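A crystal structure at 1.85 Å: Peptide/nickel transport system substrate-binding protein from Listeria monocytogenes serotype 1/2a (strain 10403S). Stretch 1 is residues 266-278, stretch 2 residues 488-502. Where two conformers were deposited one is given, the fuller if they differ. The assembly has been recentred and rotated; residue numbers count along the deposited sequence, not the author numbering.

Stretch 1, residues 266-278: TVNNSSTFYIKFN
Stretch 2 488-502: DVAIQPLYQRSTAYL

Two strands, 266-277 and 491-502, run antiparallel at 148° between their N-to-C directions, their axes approaching to 4.3 Å. Hydrogen-bonded pairing opens with Val267 and Thr499: Val267 N to Thr499 O is 2.8 Å and Thr499 N to Val267 O 2.9 Å. The ladder then loosens. Asn269 (phi/psi -89/-6) and Ser270 (46/38) leave extended geometry, so Asn269 N reaches Arg497 O at 3.2 Å, whereas Arg497 N bonds Ser271 O at 2.8 Å. Ser270 N turns back to Asn268 OD1 at 3.0 Å, which the t rotamer of Asn268 (chi2 10°) places within reach. Water 1 lies in the opening, 3.0 Å from both Ser271 O and Arg497 O.

Regular pairing resumes with Phe273 N to Tyr495 O, 2.9 Å. A bulge follows, shifting the register by one: Phe273 O takes Leu494 N at 2.8 Å and, weakly, Tyr495 N at 3.3 Å. Leu494 (phi/psi -114/-54) is the kinked residue; its CA-to-CB bond points sideways. Beyond it Tyr274 faces Pro493, CA to CA 4.0 Å, and Ile275 pairs with Gln492, Ile275 N to Gln492 O 2.9 Å and Gln492 N to Ile275 O 3.0 Å.

Side chains of Phe273, Tyr495 and Arg497 share one face of the sheet. Phe273 is m (chi1 -89°, chi2 76°) and Tyr495 p (67°, -91°), which lays their rings nearly parallel, 2° between planes, but slid apart with centroids 4.8 Å from each other. The offset sets Tyr495 OH over the Phe273 ring, 3.4 Å from Phe273 CG, and Phe273 CB over the Tyr495 ring, 3.6 Å from its centroid. Arg497 (t, chi2 -112° between wells, chi3 m, chi4 -89°) folds so that Phe273 CE1 lies over its guanidinium face, 3.7 Å from Arg497 CZ; from the phenyl side this is an edge contact. Arg497 NH1 and NH2 bond elsewhere in the structure, while buried NE has no partner.

On the same face, Ile275 (m, m) brings CD1 to 3.6 Å from Leu494 CD1, while t Val267 places CG2 3.9 Å from CE1 of m Tyr501. On the opposite face, p Tyr274 (chi2 -89°) offers a ring face to Ile491 (p, t), with Tyr274 CD2 4.0 Å from Ile491 CD1.

At the far end, Phe277 (m, chi2 -65°) packs against the approach to the second strand: CD2 lies 3.6 Å from Ala490 O, which sits at the ring edge. Water 2 bridges the backbones, donating to Phe277 O at 2.8 Å and Ala490 O at 2.9 Å.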

# COMPACT_ATOMS: atom_id res chain seq x y z
N THR A 266 2.07 13.47 14.60
CA THR A 266 1.08 12.50 14.16
C THR A 266 0.95 12.62 12.66
O THR A 266 0.88 13.73 12.13
CB THR A 266 -0.33 12.75 14.77
OG1 THR A 266 -0.24 12.96 16.18
CG2 THR A 266 -1.23 11.57 14.53
N VAL A 267 0.90 11.48 11.98
CA VAL A 267 0.76 11.43 10.54
C VAL A 267 -0.55 10.69 10.26
O VAL A 267 -0.69 9.56 10.72
CB VAL A 267 1.98 10.70 9.94
CG1 VAL A 267 1.79 10.37 8.46
CG2 VAL A 267 3.24 11.55 10.15
N ASN A 268 -1.48 11.33 9.55
CA ASN A 268 -2.69 10.66 9.05
C ASN A 268 -2.33 9.99 7.74
O ASN A 268 -1.98 10.65 6.77
CB ASN A 268 -3.83 11.66 8.82
CG ASN A 268 -5.08 11.01 8.21
OD1 ASN A 268 -5.20 9.76 8.11
ND2 ASN A 268 -6.02 11.86 7.78
N ASN A 269 -2.44 8.68 7.71
CA ASN A 269 -2.02 7.90 6.56
C ASN A 269 -3.14 7.70 5.50
O ASN A 269 -2.88 7.14 4.45
CB ASN A 269 -1.48 6.54 7.05
CG ASN A 269 -0.28 6.68 8.01
OD1 ASN A 269 -0.45 6.72 9.22
ND2 ASN A 269 0.92 6.78 7.46
N SER A 270 -4.38 8.13 5.79
CA SER A 270 -5.57 7.83 4.96
C SER A 270 -5.65 6.34 4.54
O SER A 270 -6.08 6.02 3.44
CB SER A 270 -5.63 8.72 3.70
OG SER A 270 -5.75 10.09 4.05
N SER A 271 -5.26 5.48 5.47
CA SER A 271 -5.20 4.05 5.26
C SER A 271 -6.22 3.39 6.16
O SER A 271 -6.54 3.92 7.23
CB SER A 271 -3.79 3.55 5.57
OG SER A 271 -2.88 4.14 4.65
N THR A 272 -6.75 2.25 5.70
CA THR A 272 -7.75 1.50 6.44
C THR A 272 -7.20 0.11 6.75
O THR A 272 -6.68 -0.57 5.85
CB THR A 272 -9.02 1.35 5.61
OG1 THR A 272 -9.51 2.67 5.31
CG2 THR A 272 -10.08 0.54 6.37
N PHE A 273 -7.29 -0.29 8.02
CA PHE A 273 -6.95 -1.63 8.46
C PHE A 273 -8.24 -2.40 8.67
O PHE A 273 -9.21 -1.87 9.21
CB PHE A 273 -6.09 -1.58 9.72
CG PHE A 273 -4.63 -1.51 9.43
CD1 PHE A 273 -4.06 -0.32 9.01
CD2 PHE A 273 -3.84 -2.64 9.49
CE1 PHE A 273 -2.71 -0.24 8.70
CE2 PHE A 273 -2.49 -2.57 9.20
CZ PHE A 273 -1.92 -1.38 8.80
N TYR A 274 -8.26 -3.64 8.19
CA TYR A 274 -9.47 -4.41 8.15
C TYR A 274 -9.14 -5.86 8.35
O TYR A 274 -8.03 -6.30 8.07
CB TYR A 274 -10.23 -4.21 6.84
CG TYR A 274 -9.41 -4.38 5.58
CD1 TYR A 274 -8.74 -3.30 5.03
CD2 TYR A 274 -9.30 -5.62 4.94
CE1 TYR A 274 -7.98 -3.41 3.88
CE2 TYR A 274 -8.53 -5.75 3.77
CZ TYR A 274 -7.88 -4.64 3.25
OH TYR A 274 -7.11 -4.71 2.12
N ILE A 275 -10.15 -6.59 8.81
CA ILE A 275 -10.09 -8.04 8.91
C ILE A 275 -10.44 -8.63 7.54
O ILE A 275 -11.51 -8.33 6.99
CB ILE A 275 -11.11 -8.59 9.94
CG1 ILE A 275 -10.95 -7.92 11.31
CG2 ILE A 275 -10.99 -10.11 10.05
CD1 ILE A 275 -9.67 -8.23 12.03
N LYS A 276 -9.56 -9.49 7.02
CA LYS A 276 -9.88 -10.32 5.86
C LYS A 276 -10.39 -11.71 6.27
O LYS A 276 -9.79 -12.39 7.09
CB LYS A 276 -8.64 -10.47 4.98
CG LYS A 276 -8.22 -9.19 4.30
CD LYS A 276 -7.07 -9.39 3.33
CE LYS A 276 -7.52 -10.04 2.04
NZ LYS A 276 -6.39 -10.07 1.10
N PHE A 277 -11.48 -12.15 5.64
CA PHE A 277 -12.09 -13.45 5.89
C PHE A 277 -11.82 -14.37 4.71
O PHE A 277 -12.51 -14.27 3.68
CB PHE A 277 -13.59 -13.28 6.05
CG PHE A 277 -13.99 -12.47 7.27
CD1 PHE A 277 -13.72 -12.94 8.55
CD2 PHE A 277 -14.67 -11.26 7.13
CE1 PHE A 277 -14.09 -12.20 9.67
CE2 PHE A 277 -15.05 -10.53 8.26
CZ PHE A 277 -14.76 -11.00 9.52
N ASN A 278 -10.85 -15.27 4.83
CA ASN A 278 -10.57 -16.21 3.75
C ASN A 278 -11.64 -17.29 3.73
O ASN A 278 -11.79 -18.04 4.70
CB ASN A 278 -9.20 -16.87 3.87
CG ASN A 278 -8.84 -17.71 2.66
OD1 ASN A 278 -9.44 -17.57 1.58
ND2 ASN A 278 -7.89 -18.62 2.83
N ASP A 488 -22.59 -8.45 2.31
CA ASP A 488 -21.77 -9.66 2.20
C ASP A 488 -20.79 -9.89 3.34
O ASP A 488 -20.29 -11.00 3.51
CB ASP A 488 -20.99 -9.66 0.87
CG ASP A 488 -21.89 -9.80 -0.35
OD1 ASP A 488 -23.11 -9.96 -0.20
OD2 ASP A 488 -21.40 -9.74 -1.49
N VAL A 489 -20.48 -8.87 4.12
CA VAL A 489 -19.44 -9.00 5.16
C VAL A 489 -18.16 -9.65 4.59
O VAL A 489 -17.61 -10.60 5.15
CB VAL A 489 -19.95 -9.81 6.39
CG1 VAL A 489 -19.13 -9.47 7.62
CG2 VAL A 489 -21.43 -9.57 6.67
N ALA A 490 -17.71 -9.16 3.43
CA ALA A 490 -16.49 -9.67 2.77
C ALA A 490 -15.26 -9.44 3.65
O ALA A 490 -14.34 -10.28 3.70
CB ALA A 490 -16.29 -8.96 1.44
N ILE A 491 -15.25 -8.27 4.29
CA ILE A 491 -14.18 -7.83 5.22
C ILE A 491 -14.81 -7.04 6.35
O ILE A 491 -15.98 -6.71 6.28
CB ILE A 491 -13.17 -6.90 4.54
CG1 ILE A 491 -13.86 -5.66 3.96
CG2 ILE A 491 -12.43 -7.66 3.45
CD1 ILE A 491 -12.90 -4.57 3.61
N GLN A 492 -14.02 -6.71 7.37
CA GLN A 492 -14.48 -5.83 8.45
C GLN A 492 -13.47 -4.73 8.72
O GLN A 492 -12.45 -4.97 9.37
CB GLN A 492 -14.77 -6.63 9.75
CG GLN A 492 -15.14 -5.79 10.99
CD GLN A 492 -16.34 -4.87 10.81
OE1 GLN A 492 -16.48 -4.20 9.79
NE2 GLN A 492 -17.23 -4.81 11.82
N PRO A 493 -13.74 -3.51 8.23
CA PRO A 493 -12.93 -2.37 8.65
C PRO A 493 -12.83 -2.25 10.18
O PRO A 493 -13.84 -2.41 10.87
CB PRO A 493 -13.66 -1.19 8.03
CG PRO A 493 -14.24 -1.77 6.78
CD PRO A 493 -14.71 -3.13 7.19
N LEU A 494 -11.63 -1.99 10.67
CA LEU A 494 -11.38 -1.91 12.10
C LEU A 494 -10.99 -0.49 12.48
O LEU A 494 -11.61 0.09 13.36
CB LEU A 494 -10.29 -2.90 12.53
CG LEU A 494 -10.75 -3.92 13.57
CD1 LEU A 494 -9.75 -5.05 13.72
CD2 LEU A 494 -10.99 -3.23 14.91
N TYR A 495 -9.96 0.05 11.82
CA TYR A 495 -9.51 1.43 12.07
C TYR A 495 -8.94 2.16 10.88
O TYR A 495 -8.47 1.55 9.91
CB TYR A 495 -8.51 1.45 13.23
CG TYR A 495 -7.15 0.79 13.01
CD1 TYR A 495 -6.94 -0.56 13.31
CD2 TYR A 495 -6.06 1.52 12.55
CE1 TYR A 495 -5.70 -1.15 13.15
CE2 TYR A 495 -4.82 0.93 12.39
CZ TYR A 495 -4.64 -0.40 12.68
OH TYR A 495 -3.39 -0.98 12.51
N GLN A 496 -8.99 3.48 10.97
CA GLN A 496 -8.38 4.38 10.01
C GLN A 496 -7.06 4.77 10.64
O GLN A 496 -7.03 5.31 11.76
CB GLN A 496 -9.24 5.63 9.81
CG GLN A 496 -10.68 5.34 9.45
CD GLN A 496 -11.50 6.61 9.35
OE1 GLN A 496 -11.21 7.46 8.49
NE2 GLN A 496 -12.49 6.78 10.24
N ARG A 497 -5.96 4.52 9.94
CA ARG A 497 -4.65 4.57 10.58
C ARG A 497 -4.05 5.96 10.64
O ARG A 497 -4.01 6.68 9.64
CB ARG A 497 -3.69 3.63 9.85
CG ARG A 497 -2.49 3.20 10.67
CD ARG A 497 -1.19 3.75 10.15
NE ARG A 497 -0.65 3.07 8.97
CZ ARG A 497 0.18 2.01 8.97
NH1 ARG A 497 0.60 1.53 7.81
NH2 ARG A 497 0.58 1.40 10.08
N SER A 498 -3.59 6.33 11.83
CA SER A 498 -2.59 7.39 12.01
C SER A 498 -1.37 6.76 12.68
O SER A 498 -1.48 5.70 13.29
CB SER A 498 -3.13 8.55 12.84
OG SER A 498 -4.02 9.36 12.08
N THR A 499 -0.22 7.44 12.57
CA THR A 499 1.04 6.94 13.09
C THR A 499 1.68 8.05 13.92
O THR A 499 1.69 9.21 13.50
CB THR A 499 2.00 6.51 11.95
OG1 THR A 499 1.33 5.57 11.10
CG2 THR A 499 3.24 5.86 12.51
N ALA A 500 2.14 7.72 15.11
CA ALA A 500 2.78 8.70 16.01
C ALA A 500 4.28 8.47 16.03
O ALA A 500 4.75 7.33 15.97
CB ALA A 500 2.21 8.59 17.41
N TYR A 501 5.01 9.56 16.15
CA TYR A 501 6.47 9.56 16.16
C TYR A 501 6.98 10.61 17.12
O TYR A 501 6.29 11.60 17.41
CB TYR A 501 7.06 9.94 14.79
CG TYR A 501 6.71 9.08 13.60
CD1 TYR A 501 5.57 9.33 12.86
CD2 TYR A 501 7.56 8.07 13.18
CE1 TYR A 501 5.25 8.56 11.74
CE2 TYR A 501 7.27 7.29 12.07
CZ TYR A 501 6.11 7.55 11.35
OH TYR A 501 5.82 6.78 10.24
N LEU A 502 8.20 10.39 17.62
CA LEU A 502 9.04 11.51 17.99
C LEU A 502 9.88 11.80 16.78
O LEU A 502 10.37 10.88 16.12
CB LEU A 502 9.93 11.18 19.19
CG LEU A 502 9.28 11.02 20.56
CD1 LEU A 502 10.38 10.99 21.62
CD2 LEU A 502 8.29 12.14 20.87
O HOH W 1 -6.50 6.88 7.96
O HOH W 2 -14.62 -12.87 2.53